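Local coordinates for CdiI immunity protein (Cupriavidus taiwanensis, PDB 5T87), which binds the CdiA toxin of contact-dependent growth inhibition in a complex and so probably protects the producing cell from it, at residues A[9-14]-A[32-37]; A[15-20]-A[46-51]; A[26-31]-A[60-65]. All coordinates share one frame; numbering follows the deposited sequence. Where two conformers were deposited one is given.

Contact 1. Residues A[9-14]-A[32-37]; sequences ARIPNA and CLSIAY
S34 reaches out of helix 25-38 to the extended backbone at A9, R10 and I11. Its CB points at the loop and lies 3.6 Å from A9 O and 3.7 Å from I11 N, so the first side-chain carbon already touches main chain. One atom further, OG is turned anti to the backbone N of S34 (chi1 -167°), which sets it in front of the I11 N-H. There I11 N donates a hydrogen bond to S34 OG, 2.8 Å long with an N-H...O angle of 157°. The link thus ties a side-chain hydroxyl to a main-chain amide that belongs to no helix or strand. In a mainly helical protein, this bond fastens the loop between strand 4-5 and helix 16-22 to helix 25-38 at one point. I11 CB sits 3.7 Å from S34 OG, beside the bond, while the rest of I11 packs on I16 and D30. A bend at chi2 (75°) brings R10 CD to 4.2 Å from S34 OG; in the conformer described, R10 NH1 then reaches a salt bridge with E39.

Contact 2. Residues A[15-20]-A[46-51]; sequences EIDHVL and FKRLKS
Helix 16-22 and helix 42-53 of this mainly alpha-helical fold are joined at the surface by a side-on salt bridge between D17 and R48, with the aliphatic side chain of L20 beneath it. The backbones stay well apart: the nearest CA pair, D17 and R48, is separated by 8.3 Å, so side chains must span the gap. R48 does most of the spanning. Its CB points toward helix 16-22, and the chain is extended from CG to NE, which brings NE across to the carboxylate. Two nitrogens then grip D17, one to each oxygen. R48 NE donates to D17 OD1 over 2.7 Å, and R48 NH2 donates to D17 OD2 over 3.1 Å; both oxygens use the syn lone pair. The match is not flat, for the carboxylate and guanidinium planes are 37° apart. OD2 lies in the guanidinium plane, whereas OD1 is tilted out of it, and the bond from NE is the more bent of the two, its N-H...O angle being 136° against 167° for NH2. The pairing fixes the rotation of both groups. R48 has further partners on its own helix: NH1 bonds to W44 O, and the guanidinium makes a cation-pi contact with W44, so W44 also holds the group that meets D17. Below the charges, L20 turns its CB toward helix 42-53, and its CD1 comes to 4.3 Å from R48 CB, a light apolar touch at the foot of the arginine.

Contact 3. Residues A[26-31]-A[60-65]; sequences EAIADA and DSLRSL
A29 and L65 make the closest approach between residues 26-31 and 60-65, where A29 CB lies 3.5 Å from L65 CD2. The methyl of L65 also comes within 3.6 Å of A29 CA, so it rests against the helix backbone itself. L65 has CG anti to its backbone N (chi1 175°), and this carries CD2 across to the alanine. Next to it, L62 divides its two methyls between neighbouring residues: CD2 lies 4.1 Å from A29 N, and CD1 meets I28 CG2 at 3.9 Å. The side chains of I28 and L62 cross at about a right angle, with I28 CD1 also 4.1 Å from L62 CD1, so the leucine methyl is touched by two branches of the isoleucine. All four of these residues are buried, and no hydrogen bond crosses between the segments. The axes of the two short segments run almost parallel, 5° apart, with a closest approach of 10.2 Å, a spacing bridged by apolar side chains. The loose side of the contact is at E26, which is exposed and whose CB points away from residues 60-65. D60 and R63 form a polar pair facing away from the contact, next to helix 96-114, with R63 NH1 and D60 OD1 in a salt bridge of 3.5 Å. Along one margin the CdiA toxin chain packs in, its L41 on E26, A29 and S61 and its R39 on L65. On the immunity protein itself, helix 16-22 covers I28 and A31 through L20, while helix 96-114 lies against R63 and S64.

In the fold
Helix 25-38 takes part in contacts 1 and 3, and contact 2 joins helix 16-22, its predecessor in the chain, to helix 42-53, its successor. Chemistry follows depth. Contact 3 is buried and wholly apolar; contact 1 is partly buried and turns on one hydroxyl-amide bond; contact 2 lies at the surface and relies on opposite charges. The three are continuous, their centres about 10 to 12 Å apart: I11 of contact 1 packs on I16 of contact 2 and on A31 of contact 3, and V19 meets A27. The CdiA toxin reaches segments of contacts 1 and 3, whereas no other chain of the assembly touches those of contact 2.

Contact 1. Residues A[9-14]-A[32-37]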
ATOM      1  N   ALA A   9      -7.400  -7.422  -8.524  1.00 55.18           N
ATOM      2  CA  ALA A   9      -7.524  -8.012  -9.859  1.00 56.51           C
ATOM      3  C   ALA A   9      -6.500  -7.395 -10.795  1.00 57.05           C
ATOM      4  O   ALA A   9      -6.116  -6.243 -10.621  1.00 55.26           O
ATOM      5  CB  ALA A   9      -8.919  -7.772 -10.417  1.00 56.60           C
ATOM      6  N   ARG A  10      -6.055  -8.172 -11.782  0.50 58.70           N
ATOM      7  CA  ARG A  10      -5.165  -7.680 -12.835  0.50 59.07           C
ATOM      8  C   ARG A  10      -5.987  -7.041 -13.956  0.50 59.38           C
ATOM      9  O   ARG A  10      -6.703  -7.738 -14.676  0.50 60.06           O
ATOM     10  CB  ARG A  10      -4.299  -8.821 -13.393  0.50 60.30           C
ATOM     11  CG  ARG A  10      -3.798  -8.608 -14.822  0.50 60.88           C
ATOM     12  CD  ARG A  10      -2.664  -7.591 -14.925  0.50 59.89           C
ATOM     13  NE  ARG A  10      -2.319  -7.292 -16.315  0.50 60.21           N
ATOM     14  CZ  ARG A  10      -1.240  -6.614 -16.687  0.50 60.02           C
ATOM     15  NH1 ARG A  10      -0.392  -6.173 -15.772  0.50 59.11           N
ATOM     16  NH2 ARG A  10      -1.008  -6.382 -17.973  0.50 60.60           N
ATOM     17  N   ILE A  11      -5.879  -5.718 -14.087  1.00 58.66           N
ATOM     18  CA  ILE A  11      -6.465  -4.977 -15.211  1.00 59.87           C
ATOM     19  C   ILE A  11      -5.416  -4.836 -16.314  1.00 61.50           C
ATOM     20  O   ILE A  11      -4.291  -4.369 -16.044  1.00 61.01           O
ATOM     21  CB  ILE A  11      -6.946  -3.581 -14.794  1.00 60.06           C
ATOM     22  CG1 ILE A  11      -8.123  -3.705 -13.815  1.00 61.47           C
ATOM     23  CG2 ILE A  11      -7.378  -2.769 -16.018  1.00 60.36           C
ATOM     24  CD1 ILE A  11      -8.343  -2.473 -12.958  1.00 61.40           C
ATOM     25  N   PRO A  12      -5.773  -5.221 -17.564  1.00 63.52           N
ATOM     26  CA  PRO A  12      -4.793  -5.116 -18.637  1.00 64.26           C
ATOM     27  C   PRO A  12      -4.277  -3.695 -18.782  1.00 64.36           C
ATOM     28  O   PRO A  12      -5.042  -2.738 -18.604  1.00 63.72           O
ATOM     29  CB  PRO A  12      -5.581  -5.522 -19.885  1.00 65.51           C
ATOM     30  CG  PRO A  12      -6.667  -6.376 -19.376  1.00 66.12           C
ATOM     31  CD  PRO A  12      -7.049  -5.765 -18.064  1.00 64.66           C
ATOM     32  N   ASN A  13      -2.988  -3.584 -19.089  1.00 64.51           N
ATOM     33  CA  ASN A  13      -2.312  -2.300 -19.255  1.00 63.93           C
ATOM     34  C   ASN A  13      -3.098  -1.353 -20.180  1.00 62.71           C
ATOM     35  O   ASN A  13      -3.354  -0.197 -19.839  1.00 60.07           O
ATOM     36  CB  ASN A  13      -0.905  -2.559 -19.806  1.00 65.86           C
ATOM     37  CG  ASN A  13       0.006  -1.344 -19.714  1.00 67.18           C
ATOM     38  OD1 ASN A  13      -0.186  -0.343 -20.421  1.00 69.06           O
ATOM     39  ND2 ASN A  13       1.036  -1.439 -18.867  1.00 67.00           N
ATOM     40  N   ALA A  14      -3.513  -1.876 -21.327  1.00 63.84           N
ATOM     41  CA  ALA A  14      -4.221  -1.104 -22.358  1.00 64.50           C
ATOM     42  C   ALA A  14      -5.520  -0.422 -21.914  1.00 63.06           C
ATOM     43  O   ALA A  14      -5.960   0.532 -22.542  1.00 62.12           O
ATOM     44  CB  ALA A  14      -4.504  -2.001 -23.558  1.00 66.55           C
ATOM     45  N   CYS A  32      -5.290   1.679  -9.783  1.00 42.76           N
ATOM     46  CA  CYS A  32      -4.145   1.979  -8.935  1.00 43.25           C
ATOM     47  C   CYS A  32      -3.525   0.732  -8.359  1.00 43.65           C
ATOM     48  O   CYS A  32      -2.321   0.572  -8.378  1.00 44.96           O
ATOM     49  CB  CYS A  32      -4.529   2.927  -7.808  1.00 43.87           C
ATOM     50  SG  CYS A  32      -4.931   4.585  -8.425  1.00 45.73           S
ATOM     51  N   LEU A  33      -4.344  -0.179  -7.861  1.00 44.85           N
ATOM     52  CA  LEU A  33      -3.797  -1.399  -7.280  1.00 44.68           C
ATOM     53  C   LEU A  33      -3.264  -2.382  -8.314  1.00 45.20           C
ATOM     54  O   LEU A  33      -2.270  -3.061  -8.049  1.00 46.04           O
ATOM     55  CB  LEU A  33      -4.810  -2.073  -6.380  1.00 44.89           C
ATOM     56  CG  LEU A  33      -4.963  -1.399  -5.023  1.00 44.71           C
ATOM     57  CD1 LEU A  33      -6.225  -1.943  -4.355  1.00 44.55           C
ATOM     58  CD2 LEU A  33      -3.728  -1.599  -4.140  1.00 44.92           C
ATOM     59  N   SER A  34      -3.893  -2.456  -9.484  1.00 44.88           N
ATOM     60  CA  SER A  34      -3.374  -3.301 -10.552  1.00 45.76           C
ATOM     61  C   SER A  34      -1.952  -2.841 -10.955  1.00 45.71           C
ATOM     62  O   SER A  34      -1.037  -3.659 -11.159  1.00 45.83           O
ATOM     63  CB  SER A  34      -4.314  -3.289 -11.750  1.00 46.55           C
ATOM     64  OG  SER A  34      -3.966  -4.331 -12.651  1.00 48.73           O
ATOM     65  N   ILE A  35      -1.790  -1.526 -11.038  1.00 44.28           N
ATOM     66  CA  ILE A  35      -0.489  -0.911 -11.232  1.00 44.11           C
ATOM     67  C   ILE A  35       0.444  -1.284 -10.087  1.00 43.82           C
ATOM     68  O   ILE A  35       1.566  -1.733 -10.325  1.00 44.09           O
ATOM     69  CB  ILE A  35      -0.609   0.628 -11.341  1.00 43.37           C
ATOM     70  CG1 ILE A  35      -1.232   1.013 -12.684  1.00 43.72           C
ATOM     71  CG2 ILE A  35       0.743   1.299 -11.187  1.00 43.42           C
ATOM     72  CD1 ILE A  35      -1.816   2.407 -12.703  1.00 43.92           C
ATOM     73  N   ALA A  36      -0.009  -1.086  -8.858  1.00 43.39           N
ATOM     74  CA  ALA A  36       0.862  -1.304  -7.708  1.00 44.04           C
ATOM     75  C   ALA A  36       1.389  -2.730  -7.652  1.00 45.11           C
ATOM     76  O   ALA A  36       2.574  -2.913  -7.412  1.00 46.30           O
ATOM     77  CB  ALA A  36       0.156  -0.957  -6.419  1.00 44.44           C
ATOM     78  N   TYR A  37       0.526  -3.714  -7.922  1.00 45.13           N
ATOM     79  CA  TYR A  37       0.852  -5.135  -7.722  1.00 46.51           C
ATOM     80  C   TYR A  37       1.437  -5.832  -8.940  1.00 47.54           C
ATOM     81  O   TYR A  37       2.198  -6.783  -8.776  1.00 49.06           O
ATOM     82  CB  TYR A  37      -0.396  -5.944  -7.245  1.00 47.01           C
ATOM     83  CG  TYR A  37      -0.647  -5.952  -5.746  1.00 45.97           C
ATOM     84  CD1 TYR A  37      -0.445  -4.804  -4.989  1.00 45.06           C
ATOM     85  CD2 TYR A  37      -1.134  -7.102  -5.090  1.00 46.69           C
ATOM     86  CE1 TYR A  37      -0.683  -4.792  -3.626  1.00 45.44           C
ATOM     87  CE2 TYR A  37      -1.396  -7.093  -3.715  1.00 46.55           C
ATOM     88  CZ  TYR A  37      -1.158  -5.926  -2.986  1.00 45.84           C
ATOM     89  OH  TYR A  37      -1.348  -5.814  -1.627  1.00 45.31           O
TER

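Contact 2. Residues A[15-20]-A[46-51]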
ATOM      1  N   GLU A  15      -6.144  -0.914 -20.855  1.00 63.68           N
ATOM      2  CA  GLU A  15      -7.434  -0.372 -20.407  1.00 64.42           C
ATOM      3  C   GLU A  15      -7.297   0.679 -19.306  1.00 61.31           C
ATOM      4  O   GLU A  15      -8.257   1.384 -19.006  1.00 62.25           O
ATOM      5  CB  GLU A  15      -8.357  -1.518 -19.972  1.00 65.92           C
ATOM      6  CG  GLU A  15      -8.639  -2.510 -21.104  1.00 69.41           C
ATOM      7  CD  GLU A  15      -9.541  -3.676 -20.711  1.00 73.40           C
ATOM      8  OE1 GLU A  15     -10.095  -3.701 -19.580  1.00 73.63           O
ATOM      9  OE2 GLU A  15      -9.706  -4.583 -21.560  1.00 77.34           O
ATOM     10  N   ILE A  16      -6.096   0.814 -18.753  1.00 58.08           N
ATOM     11  CA  ILE A  16      -5.871   1.563 -17.516  1.00 55.80           C
ATOM     12  C   ILE A  16      -6.218   3.053 -17.640  1.00 54.83           C
ATOM     13  O   ILE A  16      -6.954   3.597 -16.810  1.00 53.90           O
ATOM     14  CB  ILE A  16      -4.408   1.382 -17.032  1.00 55.35           C
ATOM     15  CG1 ILE A  16      -4.170  -0.052 -16.545  1.00 55.32           C
ATOM     16  CG2 ILE A  16      -4.037   2.371 -15.925  1.00 54.88           C
ATOM     17  CD1 ILE A  16      -4.682  -0.352 -15.152  1.00 54.26           C
ATOM     18  N   ASP A  17      -5.690   3.705 -18.669  1.00 54.82           N
ATOM     19  CA  ASP A  17      -5.879   5.148 -18.834  1.00 54.86           C
ATOM     20  C   ASP A  17      -7.338   5.543 -19.043  1.00 55.25           C
ATOM     21  O   ASP A  17      -7.759   6.608 -18.594  1.00 53.07           O
ATOM     22  CB  ASP A  17      -5.024   5.683 -19.984  1.00 55.42           C
ATOM     23  CG  ASP A  17      -3.545   5.599 -19.698  1.00 54.97           C
ATOM     24  OD1 ASP A  17      -3.134   5.858 -18.548  1.00 53.50           O
ATOM     25  OD2 ASP A  17      -2.780   5.274 -20.629  1.00 56.65           O
ATOM     26  N   HIS A  18      -8.098   4.687 -19.721  1.00 57.74           N
ATOM     27  CA  HIS A  18      -9.530   4.903 -19.859  1.00 60.33           C
ATOM     28  C   HIS A  18     -10.229   4.816 -18.493  1.00 59.05           C
ATOM     29  O   HIS A  18     -11.060   5.656 -18.163  1.00 59.52           O
ATOM     30  CB  HIS A  18     -10.158   3.927 -20.855  1.00 63.04           C
ATOM     31  CG  HIS A  18     -11.631   4.134 -21.021  1.00 67.87           C
ATOM     32  ND1 HIS A  18     -12.563   3.151 -20.746  1.00 69.71           N
ATOM     33  CD2 HIS A  18     -12.340   5.236 -21.370  1.00 69.59           C
ATOM     34  CE1 HIS A  18     -13.780   3.625 -20.957  1.00 70.02           C
ATOM     35  NE2 HIS A  18     -13.672   4.890 -21.328  1.00 70.91           N
ATOM     36  N   VAL A  19      -9.866   3.818 -17.697  1.00 57.85           N
ATOM     37  CA  VAL A  19     -10.448   3.642 -16.374  1.00 56.79           C
ATOM     38  C   VAL A  19     -10.150   4.845 -15.480  1.00 56.95           C
ATOM     39  O   VAL A  19     -10.992   5.250 -14.679  1.00 56.77           O
ATOM     40  CB  VAL A  19      -9.919   2.363 -15.695  1.00 56.29           C
ATOM     41  CG1 VAL A  19     -10.350   2.283 -14.237  1.00 55.09           C
ATOM     42  CG2 VAL A  19     -10.385   1.120 -16.446  1.00 57.64           C
ATOM     43  N   LEU A  20      -8.949   5.400 -15.604  1.00 56.94           N
ATOM     44  CA  LEU A  20      -8.552   6.540 -14.779  1.00 57.28           C
ATOM     45  C   LEU A  20      -9.204   7.857 -15.196  1.00 58.00           C
ATOM     46  O   LEU A  20      -9.285   8.782 -14.386  1.00 56.37           O
ATOM     47  CB  LEU A  20      -7.031   6.721 -14.810  1.00 58.09           C
ATOM     48  CG  LEU A  20      -6.167   5.664 -14.128  1.00 57.19           C
ATOM     49  CD1 LEU A  20      -4.714   6.072 -14.287  1.00 56.11           C
ATOM     50  CD2 LEU A  20      -6.523   5.513 -12.661  1.00 56.50           C
ATOM     51  N   PHE A  46       4.666   5.100 -12.284  1.00 42.35           N
ATOM     52  CA  PHE A  46       4.881   6.208 -11.324  1.00 41.81           C
ATOM     53  C   PHE A  46       4.164   7.446 -11.830  1.00 41.67           C
ATOM     54  O   PHE A  46       3.462   8.097 -11.081  1.00 40.32           O
ATOM     55  CB  PHE A  46       6.390   6.454 -11.161  1.00 42.54           C
ATOM     56  CG  PHE A  46       6.773   7.570 -10.221  1.00 42.70           C
ATOM     57  CD1 PHE A  46       6.256   7.647  -8.941  1.00 42.89           C
ATOM     58  CD2 PHE A  46       7.732   8.505 -10.603  1.00 43.14           C
ATOM     59  CE1 PHE A  46       6.646   8.659  -8.079  1.00 42.95           C
ATOM     60  CE2 PHE A  46       8.120   9.536  -9.745  1.00 43.26           C
ATOM     61  CZ  PHE A  46       7.591   9.599  -8.475  1.00 43.20           C
ATOM     62  N   LYS A  47       4.328   7.726 -13.121  1.00 42.19           N
ATOM     63  CA  LYS A  47       3.602   8.795 -13.833  1.00 42.86           C
ATOM     64  C   LYS A  47       2.093   8.770 -13.558  1.00 42.52           C
ATOM     65  O   LYS A  47       1.490   9.796 -13.246  1.00 43.34           O
ATOM     66  CB  LYS A  47       3.883   8.664 -15.330  1.00 44.21           C
ATOM     67  CG  LYS A  47       3.036   9.505 -16.257  1.00 46.33           C
ATOM     68  CD  LYS A  47       3.503   9.365 -17.704  1.00 48.35           C
ATOM     69  CE  LYS A  47       2.346   9.648 -18.664  1.00 50.87           C
ATOM     70  NZ  LYS A  47       2.635   9.362 -20.101  1.00 52.79           N
ATOM     71  N   ARG A  48       1.497   7.588 -13.649  1.00 41.86           N
ATOM     72  CA  ARG A  48       0.051   7.454 -13.528  1.00 41.56           C
ATOM     73  C   ARG A  48      -0.460   7.577 -12.117  1.00 40.64           C
ATOM     74  O   ARG A  48      -1.465   8.262 -11.878  1.00 40.67           O
ATOM     75  CB  ARG A  48      -0.429   6.165 -14.171  1.00 42.03           C
ATOM     76  CG  ARG A  48      -0.535   6.324 -15.670  1.00 43.43           C
ATOM     77  CD  ARG A  48      -0.419   5.010 -16.416  1.00 44.80           C
ATOM     78  NE  ARG A  48      -0.566   5.253 -17.849  1.00 46.44           N
ATOM     79  CZ  ARG A  48       0.375   5.773 -18.638  1.00 46.07           C
ATOM     80  NH1 ARG A  48       1.577   6.075 -18.160  1.00 46.45           N
ATOM     81  NH2 ARG A  48       0.115   5.969 -19.921  1.00 46.54           N
ATOM     82  N   LEU A  49       0.231   6.932 -11.186  1.00 39.78           N
ATOM     83  CA  LEU A  49      -0.064   7.098  -9.756  1.00 39.74           C
ATOM     84  C   LEU A  49       0.030   8.560  -9.265  1.00 40.24           C
ATOM     85  O   LEU A  49      -0.823   9.023  -8.495  1.00 40.43           O
ATOM     86  CB  LEU A  49       0.844   6.193  -8.923  1.00 39.69           C
ATOM     87  CG  LEU A  49       0.627   4.684  -9.139  1.00 40.11           C
ATOM     88  CD1 LEU A  49       1.573   3.879  -8.264  1.00 40.63           C
ATOM     89  CD2 LEU A  49      -0.811   4.272  -8.856  1.00 40.42           C
ATOM     90  N   LYS A  50       1.042   9.286  -9.734  1.00 40.93           N
ATOM     91  CA  LYS A  50       1.210  10.694  -9.394  1.00 41.73           C
ATOM     92  C   LYS A  50       0.062  11.570  -9.898  1.00 41.48           C
ATOM     93  O   LYS A  50      -0.377  12.481  -9.196  1.00 41.56           O
ATOM     94  CB  LYS A  50       2.527  11.235  -9.957  1.00 42.82           C
ATOM     95  CG  LYS A  50       3.787  10.740  -9.253  1.00 43.46           C
ATOM     96  CD  LYS A  50       4.984  11.633  -9.557  1.00 44.25           C
ATOM     97  CE  LYS A  50       5.419  11.532 -11.003  1.00 44.09           C
ATOM     98  NZ  LYS A  50       6.527  12.481 -11.258  1.00 45.19           N
ATOM     99  N   SER A  51      -0.405  11.318 -11.113  1.00 41.54           N
ATOM    100  CA  SER A  51      -1.510  12.108 -11.655  1.00 42.72           C
ATOM    101  C   SER A  51      -2.780  11.946 -10.788  1.00 41.92           C
ATOM    102  O   SER A  51      -3.563  12.888 -10.639  1.00 42.44           O
ATOM    103  CB  SER A  51      -1.817  11.720 -13.103  1.00 43.52           C
ATOM    104  OG  SER A  51      -2.452  10.451 -13.152  1.00 44.57           O
TER

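Contact 3. Residues A[26-31]-A[60-65]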
ATOM      1  N   GLU A  26     -14.303   2.881  -7.278  1.00 50.41           N
ATOM      2  CA  GLU A  26     -13.860   1.476  -7.130  1.00 51.28           C
ATOM      3  C   GLU A  26     -13.064   1.028  -8.356  1.00 49.79           C
ATOM      4  O   GLU A  26     -12.124   0.268  -8.232  1.00 49.39           O
ATOM      5  CB  GLU A  26     -15.036   0.524  -6.849  1.00 52.74           C
ATOM      6  CG  GLU A  26     -15.669   0.782  -5.491  1.00 54.55           C
ATOM      7  CD  GLU A  26     -17.020   0.076  -5.250  1.00 57.15           C
ATOM      8  OE1 GLU A  26     -17.875   0.665  -4.498  1.00 54.10           O
ATOM      9  OE2 GLU A  26     -17.208  -1.049  -5.804  1.00 58.24           O
ATOM     10  N   ALA A  27     -13.446   1.515  -9.531  1.00 49.12           N
ATOM     11  CA  ALA A  27     -12.700   1.244 -10.748  1.00 49.38           C
ATOM     12  C   ALA A  27     -11.313   1.867 -10.632  1.00 48.55           C
ATOM     13  O   ALA A  27     -10.298   1.227 -10.961  1.00 46.94           O
ATOM     14  CB  ALA A  27     -13.431   1.790 -11.971  1.00 49.74           C
ATOM     15  N   ILE A  28     -11.267   3.098 -10.130  1.00 47.48           N
ATOM     16  CA  ILE A  28      -9.993   3.814 -10.062  1.00 48.15           C
ATOM     17  C   ILE A  28      -9.046   3.163  -9.059  1.00 47.29           C
ATOM     18  O   ILE A  28      -7.843   3.026  -9.334  1.00 45.91           O
ATOM     19  CB  ILE A  28     -10.178   5.325  -9.798  1.00 48.07           C
ATOM     20  CG1 ILE A  28     -10.758   6.000 -11.038  1.00 48.59           C
ATOM     21  CG2 ILE A  28      -8.852   5.999  -9.492  1.00 48.57           C
ATOM     22  CD1 ILE A  28     -11.583   7.210 -10.680  1.00 49.82           C
ATOM     23  N   ALA A  29      -9.592   2.757  -7.917  1.00 46.71           N
ATOM     24  CA  ALA A  29      -8.810   2.061  -6.909  1.00 46.07           C
ATOM     25  C   ALA A  29      -8.248   0.769  -7.484  1.00 46.33           C
ATOM     26  O   ALA A  29      -7.087   0.429  -7.254  1.00 45.44           O
ATOM     27  CB  ALA A  29      -9.671   1.759  -5.703  1.00 46.53           C
ATOM     28  N   ASP A  30      -9.075   0.059  -8.245  1.00 46.55           N
ATOM     29  CA  ASP A  30      -8.646  -1.189  -8.846  1.00 46.93           C
ATOM     30  C   ASP A  30      -7.493  -0.958  -9.794  1.00 45.27           C
ATOM     31  O   ASP A  30      -6.549  -1.714  -9.789  1.00 45.15           O
ATOM     32  CB  ASP A  30      -9.801  -1.879  -9.580  1.00 48.98           C
ATOM     33  CG  ASP A  30     -10.836  -2.444  -8.639  1.00 49.80           C
ATOM     34  OD1 ASP A  30     -10.610  -2.441  -7.409  1.00 49.62           O
ATOM     35  OD2 ASP A  30     -11.892  -2.876  -9.141  1.00 52.44           O
ATOM     36  N   ALA A  31      -7.579   0.096 -10.594  1.00 44.57           N
ATOM     37  CA  ALA A  31      -6.499   0.475 -11.520  1.00 44.06           C
ATOM     38  C   ALA A  31      -5.203   0.799 -10.778  1.00 43.26           C
ATOM     39  O   ALA A  31      -4.154   0.227 -11.081  1.00 42.70           O
ATOM     40  CB  ALA A  31      -6.925   1.655 -12.371  1.00 43.79           C
ATOM     41  N   ASP A  60     -10.123  12.413  -1.306  1.00 37.74           N
ATOM     42  CA  ASP A  60      -8.927  12.135  -0.503  1.00 37.83           C
ATOM     43  C   ASP A  60      -8.597  10.646  -0.425  1.00 37.89           C
ATOM     44  O   ASP A  60      -7.436  10.260  -0.455  1.00 37.64           O
ATOM     45  CB  ASP A  60      -9.094  12.681   0.912  1.00 38.04           C
ATOM     46  CG  ASP A  60      -9.085  14.199   0.963  1.00 39.05           C
ATOM     47  OD1 ASP A  60      -8.602  14.858   0.001  1.00 40.54           O
ATOM     48  OD2 ASP A  60      -9.554  14.747   1.980  1.00 39.14           O
ATOM     49  N   SER A  61      -9.636   9.827  -0.330  1.00 38.06           N
ATOM     50  CA  SER A  61      -9.507   8.378  -0.326  1.00 38.12           C
ATOM     51  C   SER A  61      -8.666   7.886  -1.492  1.00 37.71           C
ATOM     52  O   SER A  61      -7.786   7.078  -1.301  1.00 37.62           O
ATOM     53  CB  SER A  61     -10.894   7.711  -0.353  1.00 37.95           C
ATOM     54  OG  SER A  61     -11.618   8.069  -1.527  1.00 38.31           O
ATOM     55  N   LEU A  62      -8.932   8.387  -2.688  1.00 38.69           N
ATOM     56  CA  LEU A  62      -8.238   7.923  -3.892  1.00 39.85           C
ATOM     57  C   LEU A  62      -6.811   8.430  -3.995  1.00 40.62           C
ATOM     58  O   LEU A  62      -5.908   7.680  -4.389  1.00 41.20           O
ATOM     59  CB  LEU A  62      -9.010   8.297  -5.159  1.00 40.04           C
ATOM     60  CG  LEU A  62     -10.271   7.467  -5.423  1.00 40.48           C
ATOM     61  CD1 LEU A  62     -10.907   7.908  -6.739  1.00 41.01           C
ATOM     62  CD2 LEU A  62      -9.963   5.961  -5.431  1.00 40.55           C
ATOM     63  N   ARG A  63      -6.622   9.687  -3.617  1.00 41.92           N
ATOM     64  CA  ARG A  63      -5.310  10.327  -3.634  1.00 42.80           C
ATOM     65  C   ARG A  63      -4.380   9.629  -2.662  1.00 42.77           C
ATOM     66  O   ARG A  63      -3.235   9.328  -2.986  1.00 43.19           O
ATOM     67  CB  ARG A  63      -5.449  11.807  -3.293  1.00 43.80           C
ATOM     68  CG  ARG A  63      -6.255  12.550  -4.343  1.00 45.22           C
ATOM     69  CD  ARG A  63      -6.575  13.975  -3.966  1.00 46.96           C
ATOM     70  NE  ARG A  63      -5.374  14.794  -3.936  1.00 48.58           N
ATOM     71  CZ  ARG A  63      -4.942  15.518  -2.901  1.00 51.18           C
ATOM     72  NH1 ARG A  63      -5.615  15.575  -1.749  1.00 52.86           N
ATOM     73  NH2 ARG A  63      -3.823  16.210  -3.028  1.00 52.80           N
ATOM     74  N   SER A  64      -4.905   9.340  -1.485  1.00 42.83           N
ATOM     75  CA  SER A  64      -4.166   8.638  -0.451  1.00 43.47           C
ATOM     76  C   SER A  64      -3.797   7.214  -0.880  1.00 42.91           C
ATOM     77  O   SER A  64      -2.661   6.762  -0.657  1.00 43.07           O
ATOM     78  CB  SER A  64      -4.989   8.627   0.844  1.00 44.08           C
ATOM     79  OG  SER A  64      -4.175   8.309   1.957  1.00 46.15           O
ATOM     80  N   LEU A  65      -4.742   6.522  -1.510  1.00 41.80           N
ATOM     81  CA  LEU A  65      -4.492   5.170  -2.002  1.00 41.90           C
ATOM     82  C   LEU A  65      -3.355   5.143  -3.050  1.00 42.48           C
ATOM     83  O   LEU A  65      -2.469   4.264  -3.031  1.00 41.63           O
ATOM     84  CB  LEU A  65      -5.774   4.564  -2.586  1.00 41.16           C
ATOM     85  CG  LEU A  65      -5.599   3.189  -3.247  1.00 41.14           C
ATOM     86  CD1 LEU A  65      -5.057   2.191  -2.250  1.00 41.34           C
ATOM     87  CD2 LEU A  65      -6.883   2.686  -3.873  1.00 41.16           C
TER